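Local coordinates for outer membrane porin protein 32 (Delftia acidovorans, PDB 2FGQ), which forms trimeric, anion-selective channels across the bacterial outer membrane and binds D-malate inside its pore, at residues 115-124 against 221-229; 162-173 against 189-200. All coordinates share one frame; numbering follows the deposited sequence.

Contact 1 (115-124 against 221-229); sequences FMGFRNWAAG and GLLQQTKFK
In the barrel of this Gram-negative porin, the loop between helix 96-101 and strand 133-134 folds inward, as the constriction loop of porins does, and residues 115-124 lie along the inner face of strand 218-230. CB of Ala-122 sits over one face of the Phe-228 ring, 3.4 Å from its centroid and 16° off the normal. Asn-120 holds this corner of the loop in shape, its OD1 taking the N-H of Gly-124 while ND2 reaches Gly-124 O. With Phe-228 cut back to an alanine, the methyl of Ala-122 would probably lose the ring it rests on, opening a gap beneath the turn from Asn-120 to Ala-123. In the middle, Gln-224, extended with CG anti to the backbone N (chi1 -171°), points its OE1 over the Phe-118 face, 3.3 Å from CZ, with amide and ring planes 78° apart. Gly-117 O accepts Trp-121 NE1 at 3.0 Å and a water at 2.8 Å, and that water bridges to Thr-226 OG1. At the other end Leu-222 CD1 lies over the Phe-115 face, 3.7 Å from CD2. Behind the row, Thr-207 of neighbouring strand 199-213 hydrogen-bonds Gln-224 OE1, while Phe-115 also packs on Ser-240 and Met-242 of strand 235-249.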
ATOM      1  N   PHE A 115     -24.727   3.871 -14.847  1.00 15.65           N
ATOM      2  CA  PHE A 115     -25.536   4.944 -14.267  1.00 15.41           C
ATOM      3  C   PHE A 115     -24.639   5.890 -13.493  1.00 14.51           C
ATOM      4  O   PHE A 115     -23.785   5.438 -12.697  1.00 17.23           O
ATOM      5  CB  PHE A 115     -26.522   4.309 -13.316  1.00 16.25           C
ATOM      6  CG  PHE A 115     -27.482   5.264 -12.679  1.00 15.65           C
ATOM      7  CD1 PHE A 115     -28.340   6.020 -13.462  1.00 16.16           C
ATOM      8  CD2 PHE A 115     -27.527   5.387 -11.330  1.00 16.12           C
ATOM      9  CE1 PHE A 115     -29.280   6.889 -12.851  1.00 17.55           C
ATOM     10  CE2 PHE A 115     -28.454   6.241 -10.712  1.00 18.23           C
ATOM     11  CZ  PHE A 115     -29.309   6.995 -11.490  1.00 16.26           C
ATOM     12  N   MET A 116     -24.825   7.190 -13.703  1.00 13.35           N
ATOM     13  CA  MET A 116     -23.958   8.212 -13.067  1.00 15.00           C
ATOM     14  C   MET A 116     -24.624   8.914 -11.889  1.00 13.86           C
ATOM     15  O   MET A 116     -24.120   9.924 -11.425  1.00 14.60           O
ATOM     16  CB  MET A 116     -23.594   9.310 -14.085  1.00 16.36           C
ATOM     17  CG  MET A 116     -22.878   8.862 -15.277  1.00 21.09           C
ATOM     18  SD  MET A 116     -22.608  10.344 -16.415  1.00 29.22           S
ATOM     19  CE  MET A 116     -22.052  11.543 -15.372  1.00 28.16           C
ATOM     20  N   GLY A 117     -25.800   8.461 -11.456  1.00 13.75           N
ATOM     21  CA  GLY A 117     -26.504   9.156 -10.377  1.00 13.76           C
ATOM     22  C   GLY A 117     -25.682   9.348  -9.090  1.00 13.25           C
ATOM     23  O   GLY A 117     -25.756  10.393  -8.432  1.00 13.12           O
ATOM     24  N   PHE A 118     -24.915   8.321  -8.728  1.00 11.77           N
ATOM     25  CA  PHE A 118     -24.054   8.382  -7.519  1.00 11.60           C
ATOM     26  C   PHE A 118     -22.782   9.104  -7.902  1.00 12.40           C
ATOM     27  O   PHE A 118     -21.734   8.474  -8.136  1.00 14.69           O
ATOM     28  CB  PHE A 118     -23.773   6.998  -6.928  1.00 10.48           C
ATOM     29  CG  PHE A 118     -24.986   6.285  -6.418  1.00 13.58           C
ATOM     30  CD1 PHE A 118     -25.386   6.485  -5.118  1.00 14.18           C
ATOM     31  CD2 PHE A 118     -25.694   5.385  -7.203  1.00 15.20           C
ATOM     32  CE1 PHE A 118     -26.460   5.818  -4.582  1.00 16.11           C
ATOM     33  CE2 PHE A 118     -26.862   4.737  -6.679  1.00 15.26           C
ATOM     34  CZ  PHE A 118     -27.207   4.950  -5.361  1.00 16.28           C
ATOM     35  N   ARG A 119     -22.857  10.426  -7.925  1.00 12.83           N
ATOM     36  CA  ARG A 119     -21.707  11.266  -8.255  1.00 13.54           C
ATOM     37  C   ARG A 119     -21.810  12.583  -7.469  1.00 13.21           C
ATOM     38  O   ARG A 119     -22.866  12.925  -6.914  1.00 12.11           O
ATOM     39  CB  ARG A 119     -21.475  11.449  -9.760  1.00 15.87           C
ATOM     40  CG  ARG A 119     -22.423  12.336 -10.400  1.00 14.94           C
ATOM     41  CD  ARG A 119     -22.191  12.443 -11.923  1.00 15.85           C
ATOM     42  NE  ARG A 119     -20.894  13.047 -12.257  1.00 15.62           N
ATOM     43  CZ  ARG A 119     -20.637  14.350 -12.251  1.00 13.82           C
ATOM     44  NH1 ARG A 119     -21.563  15.240 -11.938  1.00 15.24           N
ATOM     45  NH2 ARG A 119     -19.414  14.776 -12.529  1.00 18.11           N
ATOM     46  N   ASN A 120     -20.712  13.297  -7.387  1.00 12.75           N
ATOM     47  CA  ASN A 120     -20.647  14.571  -6.685  1.00 12.49           C
ATOM     48  C   ASN A 120     -21.109  15.718  -7.591  1.00 13.67           C
ATOM     49  O   ASN A 120     -20.322  16.509  -8.122  1.00 15.01           O
ATOM     50  CB  ASN A 120     -19.226  14.767  -6.174  1.00 12.51           C
ATOM     51  CG  ASN A 120     -19.085  15.957  -5.273  1.00 12.15           C
ATOM     52  OD1 ASN A 120     -20.080  16.639  -4.921  1.00 12.93           O
ATOM     53  ND2 ASN A 120     -17.840  16.200  -4.834  1.00 12.65           N
ATOM     54  N   TRP A 121     -22.419  15.833  -7.674  1.00 12.87           N
ATOM     55  CA  TRP A 121     -23.066  16.785  -8.562  1.00 13.07           C
ATOM     56  C   TRP A 121     -22.765  18.237  -8.246  1.00 14.03           C
ATOM     57  O   TRP A 121     -22.882  19.110  -9.140  1.00 17.50           O
ATOM     58  CB  TRP A 121     -24.604  16.577  -8.557  1.00 12.77           C
ATOM     59  CG  TRP A 121     -25.041  15.278  -9.175  1.00 13.17           C
ATOM     60  CD1 TRP A 121     -25.456  14.162  -8.529  1.00 13.85           C
ATOM     61  CD2 TRP A 121     -25.097  14.977 -10.567  1.00 12.23           C
ATOM     62  NE1 TRP A 121     -25.773  13.174  -9.429  1.00 13.34           N
ATOM     63  CE2 TRP A 121     -25.543  13.647 -10.695  1.00 12.67           C
ATOM     64  CE3 TRP A 121     -24.799  15.697 -11.743  1.00 12.58           C
ATOM     65  CZ2 TRP A 121     -25.721  13.032 -11.935  1.00 14.56           C
ATOM     66  CZ3 TRP A 121     -24.960  15.070 -12.980  1.00 13.01           C
ATOM     67  CH2 TRP A 121     -25.414  13.756 -13.060  1.00 13.32           C
ATOM     68  N   ALA A 122     -22.447  18.516  -6.971  1.00 14.30           N
ATOM     69  CA  ALA A 122     -22.317  19.894  -6.471  1.00 14.33           C
ATOM     70  C   ALA A 122     -20.909  20.299  -6.141  1.00 15.15           C
ATOM     71  O   ALA A 122     -20.697  21.351  -5.536  1.00 15.78           O
ATOM     72  CB  ALA A 122     -23.152  20.057  -5.233  1.00 14.98           C
ATOM     73  N   ALA A 123     -19.946  19.464  -6.492  1.00 15.85           N
ATOM     74  CA  ALA A 123     -18.571  19.680  -6.006  1.00 16.21           C
ATOM     75  C   ALA A 123     -18.503  19.873  -4.485  1.00 15.70           C
ATOM     76  O   ALA A 123     -17.768  20.725  -3.935  1.00 15.95           O
ATOM     77  CB  ALA A 123     -17.874  20.856  -6.762  1.00 18.31           C
ATOM     78  N   GLY A 124     -19.244  19.025  -3.779  1.00 15.17           N
ATOM     79  CA  GLY A 124     -19.085  18.915  -2.341  1.00 14.54           C
ATOM     80  C   GLY A 124     -17.649  18.598  -1.955  1.00 13.58           C
ATOM     81  O   GLY A 124     -16.895  17.956  -2.700  1.00 13.66           O
ATOM     82  N   GLY A 221     -34.637  -0.746 -13.961  1.00 18.63           N
ATOM     83  CA  GLY A 221     -34.805   0.692 -13.950  1.00 19.17           C
ATOM     84  C   GLY A 221     -34.447   1.315 -12.595  1.00 19.56           C
ATOM     85  O   GLY A 221     -34.491   0.668 -11.537  1.00 20.37           O
ATOM     86  N   LEU A 222     -34.078   2.594 -12.636  1.00 18.83           N
ATOM     87  CA  LEU A 222     -33.631   3.323 -11.434  1.00 17.72           C
ATOM     88  C   LEU A 222     -34.105   4.777 -11.651  1.00 16.97           C
ATOM     89  O   LEU A 222     -33.971   5.318 -12.755  1.00 15.88           O
ATOM     90  CB  LEU A 222     -32.101   3.324 -11.334  1.00 21.12           C
ATOM     91  CG  LEU A 222     -31.244   2.360 -10.483  1.00 21.61           C
ATOM     92  CD1 LEU A 222     -29.760   2.539 -10.764  1.00 27.04           C
ATOM     93  CD2 LEU A 222     -31.451   2.528  -8.978  1.00 17.77           C
ATOM     94  N   LEU A 223     -34.633   5.386 -10.599  1.00 15.91           N
ATOM     95  CA  LEU A 223     -34.903   6.824 -10.521  1.00 16.40           C
ATOM     96  C   LEU A 223     -34.220   7.354  -9.271  1.00 14.50           C
ATOM     97  O   LEU A 223     -34.267   6.719  -8.229  1.00 14.69           O
ATOM     98  CB  LEU A 223     -36.400   7.065 -10.348  1.00 18.97           C
ATOM     99  CG  LEU A 223     -37.312   6.407 -11.354  1.00 25.05           C
ATOM    100  CD1 LEU A 223     -38.713   6.470 -10.822  1.00 29.19           C
ATOM    101  CD2 LEU A 223     -37.165   7.153 -12.678  1.00 29.56           C
ATOM    102  N   GLN A 224     -33.645   8.545  -9.350  1.00 13.05           N
ATOM    103  CA  GLN A 224     -32.970   9.110  -8.218  1.00 12.32           C
ATOM    104  C   GLN A 224     -33.039  10.618  -8.241  1.00 12.41           C
ATOM    105  O   GLN A 224     -32.877  11.226  -9.298  1.00 14.90           O
ATOM    106  CB  GLN A 224     -31.474   8.716  -8.217  1.00 12.89           C
ATOM    107  CG  GLN A 224     -30.720   9.079  -6.954  1.00 13.40           C
ATOM    108  CD  GLN A 224     -29.288   8.576  -7.001  1.00 14.91           C
ATOM    109  OE1 GLN A 224     -28.887   7.708  -6.177  1.00 18.51           O
ATOM    110  NE2 GLN A 224     -28.512   9.074  -7.960  1.00 13.74           N
ATOM    111  N   GLN A 225     -33.283  11.206  -7.076  1.00 11.64           N
ATOM    112  CA  GLN A 225     -33.127  12.649  -6.888  1.00 11.62           C
ATOM    113  C   GLN A 225     -32.066  12.881  -5.851  1.00 11.97           C
ATOM    114  O   GLN A 225     -32.148  12.340  -4.749  1.00 11.83           O
ATOM    115  CB  GLN A 225     -34.421  13.331  -6.459  1.00 12.52           C
ATOM    116  CG  GLN A 225     -34.235  14.811  -6.299  1.00 15.31           C
ATOM    117  CD  GLN A 225     -35.537  15.537  -6.053  1.00 18.85           C
ATOM    118  OE1 GLN A 225     -35.890  15.786  -4.908  1.00 25.18           O
ATOM    119  NE2 GLN A 225     -36.275  15.838  -7.114  1.00 22.53           N
ATOM    120  N   THR A 226     -31.058  13.673  -6.234  1.00 11.80           N
ATOM    121  CA  THR A 226     -29.987  14.058  -5.329  1.00 12.42           C
ATOM    122  C   THR A 226     -30.038  15.568  -5.182  1.00 12.72           C
ATOM    123  O   THR A 226     -29.966  16.293  -6.180  1.00 14.26           O
ATOM    124  CB  THR A 226     -28.677  13.664  -5.951  1.00 12.25           C
ATOM    125  OG1 THR A 226     -28.697  12.254  -6.201  1.00 14.92           O
ATOM    126  CG2 THR A 226     -27.551  13.884  -4.955  1.00 13.64           C
ATOM    127  N   LYS A 227     -30.167  16.042  -3.953  1.00 11.81           N
ATOM    128  CA  LYS A 227     -30.243  17.475  -3.698  1.00 14.09           C
ATOM    129  C   LYS A 227     -29.152  17.865  -2.709  1.00 13.28           C
ATOM    130  O   LYS A 227     -29.132  17.353  -1.592  1.00 15.82           O
ATOM    131  CB  LYS A 227     -31.619  17.807  -3.092  1.00 15.84           C
ATOM    132  CG  LYS A 227     -31.897  19.270  -2.855  1.00 22.36           C
ATOM    133  CD  LYS A 227     -33.398  19.618  -2.563  1.00 27.55           C
ATOM    134  CE  LYS A 227     -34.265  18.431  -2.286  1.00 32.50           C
ATOM    135  NZ  LYS A 227     -35.529  18.855  -1.489  1.00 37.30           N
ATOM    136  N   PHE A 228     -28.253  18.762  -3.103  1.00 12.94           N
ATOM    137  CA  PHE A 228     -27.354  19.399  -2.170  1.00 13.72           C
ATOM    138  C   PHE A 228     -28.014  20.713  -1.736  1.00 14.04           C
ATOM    139  O   PHE A 228     -28.107  21.668  -2.520  1.00 16.21           O
ATOM    140  CB  PHE A 228     -25.997  19.671  -2.807  1.00 12.92           C
ATOM    141  CG  PHE A 228     -25.113  18.454  -3.061  1.00 13.77           C
ATOM    142  CD1 PHE A 228     -25.310  17.630  -4.135  1.00 12.78           C
ATOM    143  CD2 PHE A 228     -24.024  18.210  -2.250  1.00 11.52           C
ATOM    144  CE1 PHE A 228     -24.447  16.554  -4.403  1.00 13.60           C
ATOM    145  CE2 PHE A 228     -23.110  17.172  -2.522  1.00 13.43           C
ATOM    146  CZ  PHE A 228     -23.311  16.357  -3.591  1.00 12.79           C
ATOM    147  N   LYS A 229     -28.496  20.733  -0.516  1.00 14.30           N
ATOM    148  CA  LYS A 229     -29.268  21.845   0.053  1.00 15.23           C
ATOM    149  C   LYS A 229     -28.380  22.600   1.043  1.00 13.67           C
ATOM    150  O   LYS A 229     -28.011  22.076   2.091  1.00 12.76           O
ATOM    151  CB  LYS A 229     -30.494  21.296   0.771  1.00 17.39           C
ATOM    152  CG  LYS A 229     -31.465  22.330   1.210  1.00 23.78           C
ATOM    153  CD  LYS A 229     -32.865  21.745   1.540  1.00 30.03           C
ATOM    154  CE  LYS A 229     -33.481  22.483   2.720  1.00 34.82           C
ATOM    155  NZ  LYS A 229     -33.467  23.961   2.520  1.00 37.60           N
TER
HETATM  156  O   HOH W   1     -26.575  10.594  -5.754  1.00 16.15           O

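Contact 2 (162-173 against 189-200); sequences IGTADSVGRYIG and LAQQKTAVGGLA
Ile-172 and Gln-191 exchange two backbone hydrogen bonds, Ile-172 N to Gln-191 O at 3.0 Å and Gln-191 N to Ile-172 O at 2.9 Å, forming the hydrogen-bonded pair of an antiparallel beta hairpin between barrel strands 171-179 and 183-196. On one face of it Tyr-171 lays CE2 against the methyl of Ala-190, 3.6 Å from CB, and receives Gln-192 OE1 at its ring edge. Gly-173 sits opposite Ala-190, where a side chain would collide with the Ala-190 methyl and the Tyr-171 hydroxyl. Beyond the strand, the type II turn from Ser-167 to Arg-170 keeps hold of Lys-193 through its backbone: Gly-169 N gives its hydrogen to Lys-193 O, and Lys-193 N returns one to Arg-170 O. The side chains of Arg-170 and Lys-193 run side by side in the same direction, with CB of Arg-170 3.9 Å from CG of Lys-193. Each has its own salt bridge, Arg-170 NE to Asp-157 and Lys-193 NZ to Asp-202, which probably eases the like charges. Further out, Thr-97 of helix 96-101 bonds the Tyr-171 hydroxyl, and Asp-128 O takes Gln-192 NE2. At the far end the type II' turn from Ile-162 to Ala-165 meets the type I' turn from Val-196 to Leu-199, and Thr-164 N binds Gly-198 O. With OG1 placed between its own N and carbonyl carbon (chi1 62°), Thr-164 accepts Ala-200 N at 3.0 Å, N-H...O 157°.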
ATOM      1  N   ILE A 162     -15.100  21.738   7.764  1.00 14.84           N
ATOM      2  CA  ILE A 162     -14.733  22.484   6.569  1.00 15.30           C
ATOM      3  C   ILE A 162     -15.626  23.714   6.569  1.00 15.23           C
ATOM      4  O   ILE A 162     -16.862  23.626   6.422  1.00 14.55           O
ATOM      5  CB  ILE A 162     -14.904  21.688   5.263  1.00 15.63           C
ATOM      6  CG1 ILE A 162     -14.074  20.390   5.283  1.00 16.98           C
ATOM      7  CG2 ILE A 162     -14.504  22.521   4.030  1.00 16.61           C
ATOM      8  CD1 ILE A 162     -14.314  19.531   4.030  1.00 17.43           C
ATOM      9  N   GLY A 163     -14.998  24.878   6.711  1.00 15.42           N
ATOM     10  CA  GLY A 163     -15.740  26.119   6.745  1.00 15.36           C
ATOM     11  C   GLY A 163     -16.793  26.090   7.840  1.00 15.60           C
ATOM     12  O   GLY A 163     -16.473  25.769   8.982  1.00 15.76           O
ATOM     13  N   THR A 164     -18.056  26.349   7.495  1.00 15.44           N
ATOM     14  CA  THR A 164     -19.117  26.380   8.508  1.00 15.29           C
ATOM     15  C   THR A 164     -19.733  25.015   8.811  1.00 15.70           C
ATOM     16  O   THR A 164     -20.625  24.921   9.632  1.00 17.06           O
ATOM     17  CB  THR A 164     -20.243  27.330   8.123  1.00 15.67           C
ATOM     18  OG1 THR A 164     -20.855  26.881   6.909  1.00 14.60           O
ATOM     19  CG2 THR A 164     -19.687  28.739   7.875  1.00 17.53           C
ATOM     20  N   ALA A 165     -19.256  23.965   8.147  1.00 15.10           N
ATOM     21  CA  ALA A 165     -19.715  22.604   8.407  1.00 15.54           C
ATOM     22  C   ALA A 165     -18.791  21.936   9.423  1.00 14.75           C
ATOM     23  O   ALA A 165     -17.610  21.832   9.162  1.00 16.72           O
ATOM     24  CB  ALA A 165     -19.712  21.814   7.133  1.00 15.65           C
ATOM     25  N   ASP A 166     -19.335  21.530  10.573  1.00 14.64           N
ATOM     26  CA  ASP A 166     -18.573  20.838  11.617  1.00 15.44           C
ATOM     27  C   ASP A 166     -18.993  19.392  11.814  1.00 14.82           C
ATOM     28  O   ASP A 166     -18.661  18.763  12.826  1.00 15.51           O
ATOM     29  CB  ASP A 166     -18.589  21.608  12.931  1.00 16.00           C
ATOM     30  CG  ASP A 166     -19.939  21.675  13.588  1.00 20.76           C
ATOM     31  OD1 ASP A 166     -20.958  21.241  12.993  1.00 24.53           O
ATOM     32  OD2 ASP A 166     -20.030  22.160  14.755  1.00 26.52           O
ATOM     33  N   SER A 167     -19.663  18.835  10.810  1.00 13.72           N
ATOM     34  CA  SER A 167     -20.043  17.426  10.832  1.00 14.06           C
ATOM     35  C   SER A 167     -19.885  16.784   9.459  1.00 13.25           C
ATOM     36  O   SER A 167     -20.638  15.869   9.084  1.00 13.49           O
ATOM     37  CB  SER A 167     -21.455  17.230  11.401  1.00 14.71           C
ATOM     38  OG  SER A 167     -22.458  17.903  10.653  1.00 16.87           O
ATOM     39  N   VAL A 168     -18.860  17.218   8.738  1.00 12.42           N
ATOM     40  CA  VAL A 168     -18.608  16.721   7.388  1.00 12.53           C
ATOM     41  C   VAL A 168     -18.398  15.205   7.424  1.00 11.97           C
ATOM     42  O   VAL A 168     -17.670  14.705   8.282  1.00 12.64           O
ATOM     43  CB  VAL A 168     -17.404  17.407   6.719  1.00 12.88           C
ATOM     44  CG1 VAL A 168     -17.145  16.844   5.338  1.00 13.13           C
ATOM     45  CG2 VAL A 168     -17.635  18.901   6.613  1.00 14.82           C
ATOM     46  N   GLY A 169     -19.055  14.487   6.514  1.00 10.52           N
ATOM     47  CA  GLY A 169     -18.901  13.057   6.382  1.00 11.87           C
ATOM     48  C   GLY A 169     -19.938  12.220   7.087  1.00 11.84           C
ATOM     49  O   GLY A 169     -20.007  11.009   6.889  1.00 11.96           O
ATOM     50  N   ARG A 170     -20.772  12.833   7.911  1.00 13.06           N
ATOM     51  CA  ARG A 170     -21.855  12.092   8.527  1.00 12.41           C
ATOM     52  C   ARG A 170     -22.737  11.486   7.440  1.00 12.42           C
ATOM     53  O   ARG A 170     -23.025  12.133   6.450  1.00 12.74           O
ATOM     54  CB  ARG A 170     -22.676  12.996   9.442  1.00 12.90           C
ATOM     55  CG  ARG A 170     -23.701  12.252  10.272  1.00 13.74           C
ATOM     56  CD  ARG A 170     -24.619  13.123  11.031  1.00 15.57           C
ATOM     57  NE  ARG A 170     -23.891  13.859  12.032  1.00 17.51           N
ATOM     58  CZ  ARG A 170     -24.365  14.904  12.701  1.00 19.95           C
ATOM     59  NH1 ARG A 170     -25.581  15.377  12.433  1.00 21.29           N
ATOM     60  NH2 ARG A 170     -23.610  15.468  13.647  1.00 20.19           N
ATOM     61  N   TYR A 171     -23.159  10.254   7.667  1.00 10.83           N
ATOM     62  CA  TYR A 171     -24.136   9.546   6.825  1.00 10.46           C
ATOM     63  C   TYR A 171     -25.195   8.963   7.699  1.00 11.01           C
ATOM     64  O   TYR A 171     -24.900   8.347   8.712  1.00 10.72           O
ATOM     65  CB  TYR A 171     -23.487   8.404   6.029  1.00 10.03           C
ATOM     66  CG  TYR A 171     -24.430   7.504   5.274  1.00 10.52           C
ATOM     67  CD1 TYR A 171     -24.982   6.376   5.885  1.00 11.96           C
ATOM     68  CD2 TYR A 171     -24.767   7.761   3.964  1.00  9.00           C
ATOM     69  CE1 TYR A 171     -25.864   5.536   5.218  1.00 11.26           C
ATOM     70  CE2 TYR A 171     -25.684   6.935   3.272  1.00 10.79           C
ATOM     71  CZ  TYR A 171     -26.230   5.822   3.925  1.00 11.05           C
ATOM     72  OH  TYR A 171     -27.056   4.954   3.255  1.00 12.04           O
ATOM     73  N   ILE A 172     -26.442   9.144   7.292  1.00 10.61           N
ATOM     74  CA  ILE A 172     -27.558   8.404   7.895  1.00 11.78           C
ATOM     75  C   ILE A 172     -28.445   7.948   6.744  1.00 11.07           C
ATOM     76  O   ILE A 172     -28.828   8.757   5.913  1.00 11.86           O
ATOM     77  CB  ILE A 172     -28.360   9.259   8.867  1.00 14.17           C
ATOM     78  CG1 ILE A 172     -29.510   8.465   9.492  1.00 18.90           C
ATOM     79  CG2 ILE A 172     -28.920  10.444   8.203  1.00 20.39           C
ATOM     80  CD1 ILE A 172     -29.098   7.298  10.153  1.00 28.29           C
ATOM     81  N   GLY A 173     -28.740   6.674   6.651  1.00 10.34           N
ATOM     82  CA  GLY A 173     -29.494   6.240   5.495  1.00 10.73           C
ATOM     83  C   GLY A 173     -29.828   4.780   5.559  1.00 11.10           C
ATOM     84  O   GLY A 173     -29.374   4.050   6.417  1.00 12.11           O
ATOM     85  N   LEU A 189     -33.103   5.915   1.008  1.00 10.13           N
ATOM     86  CA  LEU A 189     -33.119   7.308   1.457  1.00 11.74           C
ATOM     87  C   LEU A 189     -31.848   7.543   2.289  1.00 11.42           C
ATOM     88  O   LEU A 189     -31.496   6.731   3.139  1.00 11.27           O
ATOM     89  CB  LEU A 189     -34.315   7.556   2.382  1.00 12.58           C
ATOM     90  CG  LEU A 189     -35.749   7.304   1.910  1.00 19.60           C
ATOM     91  CD1 LEU A 189     -36.724   7.343   3.112  1.00 24.88           C
ATOM     92  CD2 LEU A 189     -36.058   8.372   0.970  1.00 25.26           C
ATOM     93  N   ALA A 190     -31.170   8.656   2.023  1.00 11.16           N
ATOM     94  CA  ALA A 190     -29.962   8.979   2.758  1.00 10.45           C
ATOM     95  C   ALA A 190     -29.728  10.475   2.858  1.00 10.63           C
ATOM     96  O   ALA A 190     -30.098  11.245   1.989  1.00 10.96           O
ATOM     97  CB  ALA A 190     -28.770   8.360   2.052  1.00 11.38           C
ATOM     98  N   GLN A 191     -29.065  10.864   3.910  1.00 11.13           N
ATOM     99  CA  GLN A 191     -28.565  12.226   4.083  1.00 11.44           C
ATOM    100  C   GLN A 191     -27.091  12.170   4.507  1.00 11.40           C
ATOM    101  O   GLN A 191     -26.748  11.449   5.431  1.00 11.57           O
ATOM    102  CB  GLN A 191     -29.367  12.986   5.135  1.00 11.81           C
ATOM    103  CG  GLN A 191     -28.884  14.422   5.253  1.00 14.43           C
ATOM    104  CD  GLN A 191     -29.701  15.226   6.172  1.00 17.37           C
ATOM    105  OE1 GLN A 191     -29.458  15.192   7.353  1.00 20.16           O
ATOM    106  NE2 GLN A 191     -30.677  15.974   5.639  1.00 20.22           N
ATOM    107  N   GLN A 192     -26.268  12.945   3.814  1.00 11.11           N
ATOM    108  CA  GLN A 192     -24.884  13.190   4.240  1.00 10.57           C
ATOM    109  C   GLN A 192     -24.715  14.653   4.594  1.00 12.00           C
ATOM    110  O   GLN A 192     -25.391  15.521   4.049  1.00 13.66           O
ATOM    111  CB  GLN A 192     -23.851  12.787   3.170  1.00 11.80           C
ATOM    112  CG  GLN A 192     -23.804  11.379   2.946  1.00 12.56           C
ATOM    113  CD  GLN A 192     -22.799  10.907   1.872  1.00 10.92           C
ATOM    114  OE1 GLN A 192     -22.993   9.832   1.319  1.00 15.04           O
ATOM    115  NE2 GLN A 192     -21.706  11.662   1.638  1.00 13.34           N
ATOM    116  N   LYS A 193     -23.818  14.914   5.535  1.00 11.62           N
ATOM    117  CA  LYS A 193     -23.404  16.281   5.823  1.00 12.08           C
ATOM    118  C   LYS A 193     -22.143  16.592   5.010  1.00 12.59           C
ATOM    119  O   LYS A 193     -21.200  15.818   4.987  1.00 12.86           O
ATOM    120  CB  LYS A 193     -23.132  16.458   7.309  1.00 12.77           C
ATOM    121  CG  LYS A 193     -24.339  16.277   8.206  1.00 15.06           C
ATOM    122  CD  LYS A 193     -25.327  17.402   8.045  1.00 18.32           C
ATOM    123  CE  LYS A 193     -26.568  17.265   8.904  1.00 23.34           C
ATOM    124  NZ  LYS A 193     -27.377  18.556   8.812  1.00 23.04           N
ATOM    125  N   THR A 194     -22.108  17.767   4.415  1.00 11.58           N
ATOM    126  CA  THR A 194     -20.964  18.207   3.667  1.00 12.50           C
ATOM    127  C   THR A 194     -20.804  19.709   3.667  1.00 11.54           C
ATOM    128  O   THR A 194     -21.422  20.412   4.467  1.00 12.22           O
ATOM    129  CB  THR A 194     -21.005  17.587   2.286  1.00 12.32           C
ATOM    130  OG1 THR A 194     -19.719  17.756   1.637  1.00 14.81           O
ATOM    131  CG2 THR A 194     -22.089  18.151   1.369  1.00 13.15           C
ATOM    132  N   ALA A 195     -19.955  20.193   2.775  1.00 12.34           N
ATOM    133  CA  ALA A 195     -19.808  21.622   2.522  1.00 13.06           C
ATOM    134  C   ALA A 195     -19.642  21.834   1.039  1.00 13.21           C
ATOM    135  O   ALA A 195     -19.067  20.988   0.360  1.00 13.05           O
ATOM    136  CB  ALA A 195     -18.614  22.223   3.318  1.00 14.63           C
ATOM    137  N   VAL A 196     -20.098  22.980   0.552  1.00 12.69           N
ATOM    138  CA  VAL A 196     -19.862  23.391  -0.828  1.00 12.77           C
ATOM    139  C   VAL A 196     -19.358  24.805  -0.747  1.00 13.60           C
ATOM    140  O   VAL A 196     -19.993  25.672  -0.116  1.00 14.47           O
ATOM    141  CB  VAL A 196     -21.169  23.366  -1.621  1.00 13.05           C
ATOM    142  CG1 VAL A 196     -20.879  23.921  -3.020  1.00 14.25           C
ATOM    143  CG2 VAL A 196     -21.748  21.951  -1.676  1.00 14.58           C
ATOM    144  N   GLY A 197     -18.189  25.052  -1.324  1.00 15.00           N
ATOM    145  CA  GLY A 197     -17.565  26.356  -1.187  1.00 15.23           C
ATOM    146  C   GLY A 197     -17.340  26.843   0.233  1.00 14.56           C
ATOM    147  O   GLY A 197     -17.353  28.050   0.473  1.00 16.61           O
ATOM    148  N   GLY A 198     -17.122  25.927   1.178  1.00 13.79           N
ATOM    149  CA  GLY A 198     -16.942  26.244   2.566  1.00 14.26           C
ATOM    150  C   GLY A 198     -18.205  26.497   3.372  1.00 13.77           C
ATOM    151  O   GLY A 198     -18.126  26.851   4.535  1.00 15.67           O
ATOM    152  N   LEU A 199     -19.370  26.254   2.785  1.00 13.88           N
ATOM    153  CA  LEU A 199     -20.664  26.482   3.445  1.00 13.84           C
ATOM    154  C   LEU A 199     -21.390  25.154   3.679  1.00 13.17           C
ATOM    155  O   LEU A 199     -21.546  24.348   2.752  1.00 13.16           O
ATOM    156  CB  LEU A 199     -21.547  27.419   2.612  1.00 13.95           C
ATOM    157  CG  LEU A 199     -21.310  28.928   2.834  1.00 16.03           C
ATOM    158  CD1 LEU A 199     -19.913  29.334   2.548  1.00 18.92           C
ATOM    159  CD2 LEU A 199     -22.267  29.713   1.916  1.00 17.89           C
ATOM    160  N   ALA A 200     -21.864  24.966   4.903  1.00 12.91           N
ATOM    161  CA  ALA A 200     -22.515  23.723   5.327  1.00 13.18           C
ATOM    162  C   ALA A 200     -23.689  23.421   4.400  1.00 12.92           C
ATOM    163  O   ALA A 200     -24.479  24.316   4.088  1.00 13.35           O
ATOM    164  CB  ALA A 200     -23.008  23.851   6.749  1.00 13.41           C
TER

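Overall arrangement
Contact 1 is the more buried: aromatic rings, a methyl, an amide and a bridging water join the inward loop to the barrel wall. Contact 2 is only partly buried and lies farther from the centre of the chain, relying mainly on backbone hydrogen bonds between neighbouring strands and the turns beyond them, with charged side chains alongside. Both reach the same barrel sheet, since strand 199-213, which contact 2 enters at its end, adjoins strand 218-230 of contact 1. Along the chain 162-173 and 189-200 are nested between 115-124 and 221-229. Their centres are 15 Å apart, and they touch directly where Val-196 CG1 comes within 3.6 Å of Ala-122 O.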